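Local coordinates for FixG-related protein (Vibrio parahaemolyticus, PDB 2R39) that is of uncharacterised function but represents the C-terminal immunoglobulin-like domain of a FixG-related membrane protein that probably binds 4Fe-4S clusters and may take part in electron transport, at residues D9-S14 with Q47-D52; E30-Y35 with S60-Q65; I98-D101 with F106-E109. All blocks are in the same frame, centred on the assembly; numbering follows the deposited sequence.

The three contacts sample the two four-stranded antiparallel sheets of a single immunoglobulin-like domain. Contact 1 joins the sheets face to face, through strands 11-17 and 47-54. Contact 2 stays within the first sheet, reaching from the start of strand 31-41 to strand 60-62, and contact 3 is a hairpin of the second. Contacts 1 and 3 are close neighbours, their centres about 5 Å apart, with strands 47-54 and 92-101 adjacent; contact 2 lies about 18 Å from each, centre to centre, across the middle of the domain. Along the chain, contacts 1 and 2 interleave, as expected of a sandwich whose strands pass between its sheets, whereas contact 3 follows both as a local hairpin.

Contact 1: residues D9-S14 with Q47-D52; sequences DPAGMS and QEYNLD
The Tyr49 ring meets Ala11 obliquely: Ala11 CB is 3.8 Å from Tyr49 CE1 and 3.7 Å from Tyr49 OH, and is thus seated at the phenol end of the ring. A water molecule occupies the edge, in the ring plane, with its oxygen 2.5 Å from Tyr49 OH. The same water donates a weak bond of 2.9 Å to Pro10 O, bridging two oxygens that are themselves 4.0 Å apart, Pro10 O and Tyr49 OH. With CG anti to its carbonyl carbon (chi1 -49°), Tyr49 extends its hydroxyl across to the beginning of strand 11-17.

The backbones stay well apart, with CA atoms of Ala11 and Gln47 separated by 9.0 Å, and the interval is spanned by side chains and by the water that reaches the backbone O of Pro10. Such spacing is that of two sheets packed face to face, and the strands indeed belong to opposite layers of the immunoglobulin-like sandwich: Gly12 bonds through its backbone to Ile40 in one, Tyr49 to Ile67 in the other. Leu99 and Asp101 of strand 92-101, along with Val39 and Asn41 of strand 31-41, also touch the Tyr49 side chain.

Further along, selenomethionine Met13 reaches Leu51, Met13 SE to Leu51 CD2 at 4.1 Å, the two side chains crossing obliquely. Met13 is extended through its first two torsions and bends only at chi3 (64°), which turns the terminal methyl aside and leaves the selenium to make the apolar touch. Phe97 and Val110 pack against the same Met13 side chain.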
loop_
_atom_site.group_PDB
_atom_site.type_symbol
_atom_site.label_atom_id
_atom_site.label_comp_id
_atom_site.label_asym_id
_atom_site.label_seq_id
_atom_site.Cartn_x
_atom_site.Cartn_y
_atom_site.Cartn_z
ATOM N N ASP A 9 1.838 -0.223 -19.566
ATOM C CA ASP A 9 0.851 -0.424 -18.508
ATOM C C ASP A 9 -0.138 0.725 -18.475
ATOM O O ASP A 9 0.266 1.881 -18.672
ATOM C CB ASP A 9 1.538 -0.516 -17.152
ATOM C CG ASP A 9 2.344 -1.790 -16.977
ATOM O OD1 ASP A 9 2.218 -2.732 -17.793
ATOM O OD2 ASP A 9 3.105 -1.839 -15.997
ATOM N N PRO A 10 -1.438 0.414 -18.249
ATOM C CA PRO A 10 -2.479 1.443 -18.114
ATOM C C PRO A 10 -2.371 2.240 -16.816
ATOM O O PRO A 10 -2.911 3.341 -16.712
ATOM C CB PRO A 10 -3.781 0.632 -18.140
ATOM C CG PRO A 10 -3.403 -0.716 -17.659
ATOM C CD PRO A 10 -2.003 -0.947 -18.169
ATOM N N ALA A 11 -1.670 1.683 -15.839
ATOM C CA ALA A 11 -1.493 2.331 -14.550
ATOM C C ALA A 11 -0.088 2.086 -14.064
ATOM O O ALA A 11 0.584 1.161 -14.531
ATOM C CB ALA A 11 -2.506 1.788 -13.518
ATOM N N GLY A 12 0.344 2.900 -13.111
ATOM C CA GLY A 12 1.623 2.672 -12.438
ATOM C C GLY A 12 1.440 2.829 -10.944
ATOM O O GLY A 12 0.551 3.545 -10.494
HETATM N N MSE A 13 2.262 2.133 -10.171
HETATM C CA MSE A 13 2.329 2.376 -8.751
HETATM C C MSE A 13 3.735 2.121 -8.268
HETATM O O MSE A 13 4.364 1.161 -8.673
HETATM C CB MSE A 13 1.350 1.493 -7.962
HETATM C CG MSE A 13 1.454 1.717 -6.450
HETATM SE SE MSE A 13 0.153 0.745 -5.391
HETATM C CE MSE A 13 0.738 -1.082 -5.832
ATOM N N SER A 14 4.206 2.992 -7.398
ATOM C CA SER A 14 5.431 2.741 -6.671
ATOM C C SER A 14 5.156 2.972 -5.199
ATOM O O SER A 14 4.123 3.536 -4.821
ATOM C CB SER A 14 6.602 3.590 -7.204
ATOM O OG SER A 14 6.328 4.967 -7.097
ATOM N N GLN A 47 -9.973 6.565 -14.249
ATOM C CA GLN A 47 -9.975 5.171 -13.818
ATOM C C GLN A 47 -10.202 5.054 -12.302
ATOM O O GLN A 47 -9.968 6.013 -11.570
ATOM C CB GLN A 47 -8.659 4.483 -14.232
ATOM C CG GLN A 47 -8.279 4.625 -15.736
ATOM C CD GLN A 47 -9.196 3.866 -16.685
ATOM O OE1 GLN A 47 -10.010 3.042 -16.265
ATOM N NE2 GLN A 47 -9.070 4.154 -17.988
ATOM N N GLU A 48 -10.657 3.880 -11.845
ATOM C CA GLU A 48 -10.848 3.589 -10.411
ATOM C C GLU A 48 -9.971 2.426 -10.016
ATOM O O GLU A 48 -9.982 1.387 -10.672
ATOM C CB GLU A 48 -12.322 3.262 -10.033
ATOM C CG GLU A 48 -12.481 2.766 -8.542
ATOM C CD GLU A 48 -13.909 2.354 -8.105
ATOM O OE1 GLU A 48 -14.819 3.185 -8.219
ATOM O OE2 GLU A 48 -14.095 1.201 -7.612
ATOM N N TYR A 49 -9.221 2.600 -8.937
ATOM C CA TYR A 49 -8.309 1.558 -8.446
ATOM C C TYR A 49 -8.676 1.154 -7.007
ATOM O O TYR A 49 -9.167 1.979 -6.242
ATOM C CB TYR A 49 -6.840 2.025 -8.526
ATOM C CG TYR A 49 -6.429 2.617 -9.875
ATOM C CD1 TYR A 49 -6.472 1.858 -11.038
ATOM C CD2 TYR A 49 -5.988 3.933 -9.980
ATOM C CE1 TYR A 49 -6.085 2.400 -12.281
ATOM C CE2 TYR A 49 -5.588 4.477 -11.218
ATOM C CZ TYR A 49 -5.646 3.704 -12.363
ATOM O OH TYR A 49 -5.275 4.239 -13.595
ATOM N N ASN A 50 -8.476 -0.116 -6.663
ATOM C CA ASN A 50 -8.498 -0.541 -5.267
ATOM C C ASN A 50 -7.041 -0.764 -4.868
ATOM O O ASN A 50 -6.226 -1.230 -5.686
ATOM C CB ASN A 50 -9.224 -1.871 -5.064
ATOM C CG ASN A 50 -10.768 -1.756 -5.019
ATOM O OD1 ASN A 50 -11.363 -0.707 -4.752
ATOM N ND2 ASN A 50 -11.415 -2.898 -5.236
ATOM N N LEU A 51 -6.743 -0.482 -3.605
ATOM C CA LEU A 51 -5.410 -0.661 -3.048
ATOM C C LEU A 51 -5.538 -1.622 -1.895
ATOM O O LEU A 51 -6.453 -1.507 -1.070
ATOM C CB LEU A 51 -4.806 0.665 -2.589
ATOM C CG LEU A 51 -4.838 1.812 -3.614
ATOM C CD1 LEU A 51 -4.595 3.119 -2.919
ATOM C CD2 LEU A 51 -3.825 1.618 -4.775
ATOM N N ASP A 52 -4.616 -2.572 -1.855
ATOM C CA ASP A 52 -4.639 -3.674 -0.887
ATOM C C ASP A 52 -3.238 -4.026 -0.462
ATOM O O ASP A 52 -2.292 -3.540 -1.042
ATOM C CB ASP A 52 -5.291 -4.904 -1.531
ATOM C CG ASP A 52 -6.785 -4.792 -1.557
ATOM O OD1 ASP A 52 -7.392 -4.931 -0.460
ATOM O OD2 ASP A 52 -7.342 -4.547 -2.660
HETATM O O HOH W 1 -5.501 2.723 -15.513
#

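Contact 2: residues E30-Y35 with S60-Q65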
loop_
_atom_site.group_PDB
_atom_site.type_symbol
_atom_site.label_atom_id
_atom_site.label_comp_id
_atom_site.label_asym_id
_atom_site.label_seq_id
_atom_site.Cartn_x
_atom_site.Cartn_y
_atom_site.Cartn_z
ATOM N N GLU A 30 -1.395 -1.727 18.287
ATOM C CA GLU A 30 -0.723 -2.359 17.164
ATOM C C GLU A 30 0.619 -1.700 16.961
ATOM O O GLU A 30 0.791 -0.536 17.309
ATOM C CB GLU A 30 -1.532 -2.144 15.898
ATOM C CG GLU A 30 -2.828 -2.898 15.863
ATOM C CD GLU A 30 -3.730 -2.430 14.766
ATOM O OE1 GLU A 30 -3.575 -1.274 14.297
ATOM O OE2 GLU A 30 -4.608 -3.226 14.373
ATOM N N VAL A 31 1.557 -2.421 16.359
ATOM C CA VAL A 31 2.740 -1.763 15.835
ATOM C C VAL A 31 2.417 -1.208 14.437
ATOM O O VAL A 31 1.747 -1.860 13.635
ATOM C CB VAL A 31 4.038 -2.659 15.918
ATOM C CG1 VAL A 31 3.895 -3.949 15.139
ATOM C CG2 VAL A 31 5.275 -1.878 15.481
ATOM N N GLU A 32 2.883 0.002 14.167
ATOM C CA GLU A 32 2.572 0.690 12.929
ATOM C C GLU A 32 3.793 0.775 12.024
ATOM O O GLU A 32 4.922 0.810 12.524
ATOM C CB GLU A 32 2.091 2.096 13.274
ATOM C CG GLU A 32 1.341 2.767 12.162
ATOM C CD GLU A 32 0.593 3.974 12.634
ATOM O OE1 GLU A 32 1.253 4.893 13.167
ATOM O OE2 GLU A 32 -0.654 3.997 12.454
ATOM N N ASN A 33 3.568 0.767 10.706
ATOM C CA ASN A 33 4.583 1.161 9.717
ATOM C C ASN A 33 3.941 2.149 8.774
ATOM O O ASN A 33 2.788 1.955 8.397
ATOM C CB ASN A 33 5.052 -0.030 8.855
ATOM C CG ASN A 33 6.175 -0.840 9.487
ATOM O OD1 ASN A 33 6.867 -1.591 8.794
ATOM N ND2 ASN A 33 6.337 -0.728 10.791
ATOM N N THR A 34 4.677 3.178 8.363
ATOM C CA THR A 34 4.157 4.164 7.405
ATOM C C THR A 34 4.758 4.017 6.003
ATOM O O THR A 34 5.924 3.619 5.838
ATOM C CB THR A 34 4.359 5.616 7.877
ATOM O OG1 THR A 34 5.755 5.862 8.081
ATOM C CG2 THR A 34 3.584 5.893 9.166
ATOM N N TYR A 35 3.938 4.362 5.010
ATOM C CA TYR A 35 4.239 4.203 3.591
ATOM C C TYR A 35 3.691 5.382 2.797
ATOM O O TYR A 35 2.736 6.038 3.226
ATOM C CB TYR A 35 3.576 2.932 3.038
ATOM C CG TYR A 35 3.883 1.674 3.818
ATOM C CD1 TYR A 35 4.959 0.863 3.473
ATOM C CD2 TYR A 35 3.096 1.299 4.914
ATOM C CE1 TYR A 35 5.246 -0.310 4.202
ATOM C CE2 TYR A 35 3.380 0.145 5.647
ATOM C CZ TYR A 35 4.451 -0.651 5.286
ATOM O OH TYR A 35 4.716 -1.797 6.003
ATOM N N SER A 60 -4.297 -3.920 10.348
ATOM C CA SER A 60 -5.180 -2.787 10.143
ATOM C C SER A 60 -4.610 -1.920 9.034
ATOM O O SER A 60 -3.387 -1.737 8.938
ATOM C CB SER A 60 -5.305 -1.968 11.422
ATOM O OG SER A 60 -5.870 -2.747 12.453
ATOM N N TRP A 61 -5.502 -1.452 8.169
ATOM C CA TRP A 61 -5.173 -0.524 7.098
ATOM C C TRP A 61 -5.640 0.864 7.526
ATOM O O TRP A 61 -6.737 1.020 8.084
ATOM C CB TRP A 61 -5.885 -0.959 5.808
ATOM C CG TRP A 61 -5.650 -0.095 4.600
ATOM C CD1 TRP A 61 -6.215 1.142 4.336
ATOM C CD2 TRP A 61 -4.842 -0.417 3.458
ATOM N NE1 TRP A 61 -5.779 1.604 3.111
ATOM C CE2 TRP A 61 -4.939 0.668 2.554
ATOM C CE3 TRP A 61 -4.027 -1.515 3.117
ATOM C CZ2 TRP A 61 -4.246 0.688 1.329
ATOM C CZ3 TRP A 61 -3.349 -1.500 1.897
ATOM C CH2 TRP A 61 -3.462 -0.404 1.020
ATOM N N TYR A 62 -4.802 1.865 7.271
ATOM C CA TYR A 62 -5.122 3.252 7.571
ATOM C C TYR A 62 -4.772 4.161 6.395
ATOM O O TYR A 62 -3.619 4.563 6.231
ATOM C CB TYR A 62 -4.405 3.720 8.830
ATOM C CG TYR A 62 -4.686 2.893 10.066
ATOM C CD1 TYR A 62 -5.830 3.117 10.827
ATOM C CD2 TYR A 62 -3.776 1.921 10.500
ATOM C CE1 TYR A 62 -6.089 2.371 11.983
ATOM C CE2 TYR A 62 -4.023 1.166 11.652
ATOM C CZ TYR A 62 -5.187 1.397 12.383
ATOM O OH TYR A 62 -5.449 0.663 13.529
ATOM N N GLY A 63 -5.760 4.454 5.555
ATOM C CA GLY A 63 -5.570 5.399 4.445
ATOM C C GLY A 63 -6.406 5.036 3.236
ATOM O O GLY A 63 -7.266 4.156 3.326
ATOM N N LYS A 64 -6.149 5.696 2.106
ATOM C CA LYS A 64 -6.896 5.434 0.866
ATOM C C LYS A 64 -6.922 3.971 0.468
ATOM O O LYS A 64 -5.895 3.283 0.469
ATOM C CB LYS A 64 -6.381 6.260 -0.317
ATOM C CG LYS A 64 -6.826 7.684 -0.342
ATOM C CD LYS A 64 -8.330 7.878 -0.604
ATOM C CE LYS A 64 -8.616 9.358 -0.699
ATOM N NZ LYS A 64 -9.979 9.791 -0.256
ATOM N N GLN A 65 -8.118 3.513 0.120
ATOM C CA GLN A 65 -8.360 2.143 -0.274
ATOM C C GLN A 65 -8.879 2.055 -1.721
ATOM O O GLN A 65 -8.534 1.135 -2.460
ATOM C CB GLN A 65 -9.399 1.522 0.677
ATOM C CG GLN A 65 -9.624 0.073 0.426
ATOM C CD GLN A 65 -10.459 -0.591 1.486
ATOM O OE1 GLN A 65 -11.686 -0.435 1.532
ATOM N NE2 GLN A 65 -9.801 -1.380 2.325
#
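Glu30 and Ser60 bring the two backbones closest, with a CA-CA separation of 8.3 Å, too wide for the strands to bond directly. Strand 74-83 runs between them, antiparallel to both: Val31 pairs through its backbone with Ala83, and Ser60 with Gly82.

The carboxylate of Glu30 bridges this gap at the border of the sheet. Glu30 OE1 accepts a hydrogen bond of 2.8 Å from Tyr62 OH, which arrives on the syn side, 29° out of the carboxylate plane. Seen from the phenol, OE1 lies at the ring edge, near the ring plane, and the carboxylate and ring planes are turned 72° apart. The second oxygen, Glu30 OE2, faces Ser60 OG; at 2.3 Å that bond is modelled too short for its length to be trusted. Glu30 is extended beyond CG (chi2 167°), which carries its acid group over to two donors standing two residues apart on strand 60-62.

Within the immunoglobulin-like sandwich, strand 60-62 is the outermost strand of its sheet, and these bonds link it to the residue just before strand 31-41, the next strand but one. Glu32 adds a loose approach, Glu32 OE2 to Tyr62 CD2 at 4.2 Å, while also making a weak bond to Ser80 OG. The CB of Trp61 is directed away from segment 30-35; Trp61 NE1 donates to Gly63 O at 3.0 Å, the acceptor lying in the indole plane, and the ring packs on Leu51 and Val53 of the opposite sheet.

Contact 3: residues I98-D101 with F106-E109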
loop_
_atom_site.group_PDB
_atom_site.type_symbol
_atom_site.label_atom_id
_atom_site.label_comp_id
_atom_site.label_asym_id
_atom_site.label_seq_id
_atom_site.Cartn_x
_atom_site.Cartn_y
_atom_site.Cartn_z
ATOM N N ILE A 98 -0.939 -3.912 -3.622
ATOM C CA ILE A 98 -1.529 -4.329 -4.864
ATOM C C ILE A 98 -2.473 -3.249 -5.324
ATOM O O ILE A 98 -3.355 -2.829 -4.564
ATOM C CB ILE A 98 -2.218 -5.694 -4.707
ATOM C CG1 ILE A 98 -1.165 -6.750 -4.290
ATOM C CG2 ILE A 98 -2.964 -6.098 -6.014
ATOM C CD1 ILE A 98 -1.723 -7.852 -3.437
ATOM N N LEU A 99 -2.258 -2.774 -6.548
ATOM C CA LEU A 99 -3.209 -1.862 -7.167
ATOM C C LEU A 99 -4.064 -2.702 -8.118
ATOM O O LEU A 99 -3.538 -3.412 -8.972
ATOM C CB LEU A 99 -2.480 -0.728 -7.923
ATOM C CG LEU A 99 -3.411 0.217 -8.699
ATOM C CD1 LEU A 99 -2.803 1.601 -8.813
ATOM C CD2 LEU A 99 -3.737 -0.333 -10.075
ATOM N N THR A 100 -5.370 -2.642 -7.939
ATOM C CA THR A 100 -6.290 -3.340 -8.813
ATOM C C THR A 100 -7.092 -2.318 -9.615
ATOM O O THR A 100 -7.775 -1.480 -9.039
ATOM C CB THR A 100 -7.249 -4.238 -8.005
ATOM O OG1 THR A 100 -6.475 -5.191 -7.263
ATOM C CG2 THR A 100 -8.213 -4.992 -8.944
ATOM N N ASP A 101 -6.962 -2.398 -10.939
ATOM C CA ASP A 101 -7.729 -1.596 -11.904
ATOM C C ASP A 101 -8.594 -2.610 -12.617
ATOM O O ASP A 101 -8.175 -3.163 -13.646
ATOM C CB ASP A 101 -6.758 -0.939 -12.906
ATOM C CG ASP A 101 -7.460 -0.187 -14.063
ATOM O OD1 ASP A 101 -8.663 -0.362 -14.331
ATOM O OD2 ASP A 101 -6.752 0.584 -14.738
ATOM N N PHE A 106 -6.366 -5.273 -14.689
ATOM C CA PHE A 106 -4.943 -5.024 -14.537
ATOM C C PHE A 106 -4.618 -4.893 -13.050
ATOM O O PHE A 106 -5.366 -4.271 -12.289
ATOM C CB PHE A 106 -4.561 -3.741 -15.303
ATOM C CG PHE A 106 -3.109 -3.349 -15.177
ATOM C CD1 PHE A 106 -2.112 -4.080 -15.826
ATOM C CD2 PHE A 106 -2.744 -2.228 -14.438
ATOM C CE1 PHE A 106 -0.754 -3.717 -15.710
ATOM C CE2 PHE A 106 -1.407 -1.853 -14.320
ATOM C CZ PHE A 106 -0.403 -2.607 -14.953
ATOM N N THR A 107 -3.525 -5.519 -12.623
ATOM C CA THR A 107 -3.033 -5.291 -11.266
ATOM C C THR A 107 -1.558 -4.937 -11.342
ATOM O O THR A 107 -0.871 -5.342 -12.275
ATOM C CB THR A 107 -3.227 -6.518 -10.344
ATOM O OG1 THR A 107 -2.428 -7.602 -10.835
ATOM C CG2 THR A 107 -4.683 -6.950 -10.295
ATOM N N ILE A 108 -1.090 -4.140 -10.389
ATOM C CA ILE A 108 0.341 -3.955 -10.189
ATOM C C ILE A 108 0.601 -4.415 -8.777
ATOM O O ILE A 108 -0.146 -4.063 -7.874
ATOM C CB ILE A 108 0.785 -2.473 -10.233
ATOM C CG1 ILE A 108 0.237 -1.759 -11.454
ATOM C CG2 ILE A 108 2.333 -2.358 -10.197
ATOM C CD1 ILE A 108 -0.002 -0.325 -11.192
ATOM N N GLU A 109 1.671 -5.176 -8.591
ATOM C CA GLU A 109 2.098 -5.607 -7.267
ATOM C C GLU A 109 3.438 -4.968 -7.009
ATOM O O GLU A 109 4.319 -4.994 -7.873
ATOM C CB GLU A 109 2.246 -7.131 -7.183
ATOM C CG GLU A 109 0.950 -7.926 -7.394
ATOM C CD GLU A 109 0.534 -7.984 -8.848
ATOM O OE1 GLU A 109 1.421 -7.993 -9.738
ATOM O OE2 GLU A 109 -0.683 -8.014 -9.117
#
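Leu99 and Ile108 face each other as an antiparallel hydrogen-bonded pair: Leu99 N donates to Ile108 O over 2.8 Å, and Ile108 N returns a bond of 2.9 Å to Leu99 O. Asp101 and Phe106 repeat this exchange two residues nearer the turn, with Asp101 N to Phe106 O at 2.8 Å and Phe106 N to Asp101 O at 3.0 Å, the latter donor tilted 35° from the carbonyl plane. Thr100-Thr107 lies between them and Ile98-Glu109 beyond Leu99-Ile108, both non-hydrogen-bonded pairs with CA atoms 4.5 Å apart. Leu99 O also receives a CA-H...O contact from Thr107 CA, at 3.0 Å.

On the face bearing Leu99 and Ile108, the two side chains lie side by side and point the same way. A chi1 of 175° sets Leu99 CG opposite its backbone N, and the branch ending in Leu99 CD2 comes against Ile108 CD1 at 3.9 Å. Phe106 stands on this face too, with Asp101 CB at the edge of its ring, near the ring plane. On the opposite face Ile98 CG1 rests on Glu109 CG at 3.9 Å, and the two threonines run alongside each other. Thr107 OG1 turns along its own strand to Glu109 OE2, in a bond modelled too short to be relied on in detail.

In the next shell, Ala11 and Met13 pack on Ile108, and Ala11 also meets Phe106, which places this face toward the sandwich interior. Asp101 directs its carboxylate into the connecting turn, OD1 to Ser103 OG and OD2 to Asn104 ND2, bracing the four-residue link. Thr100 bonds through its backbone to Asn50 on the far side, leaving 106-115 as an outermost strand of the sheet: the antiparallel beta hairpin that closes this sheet of the immunoglobulin-like fold.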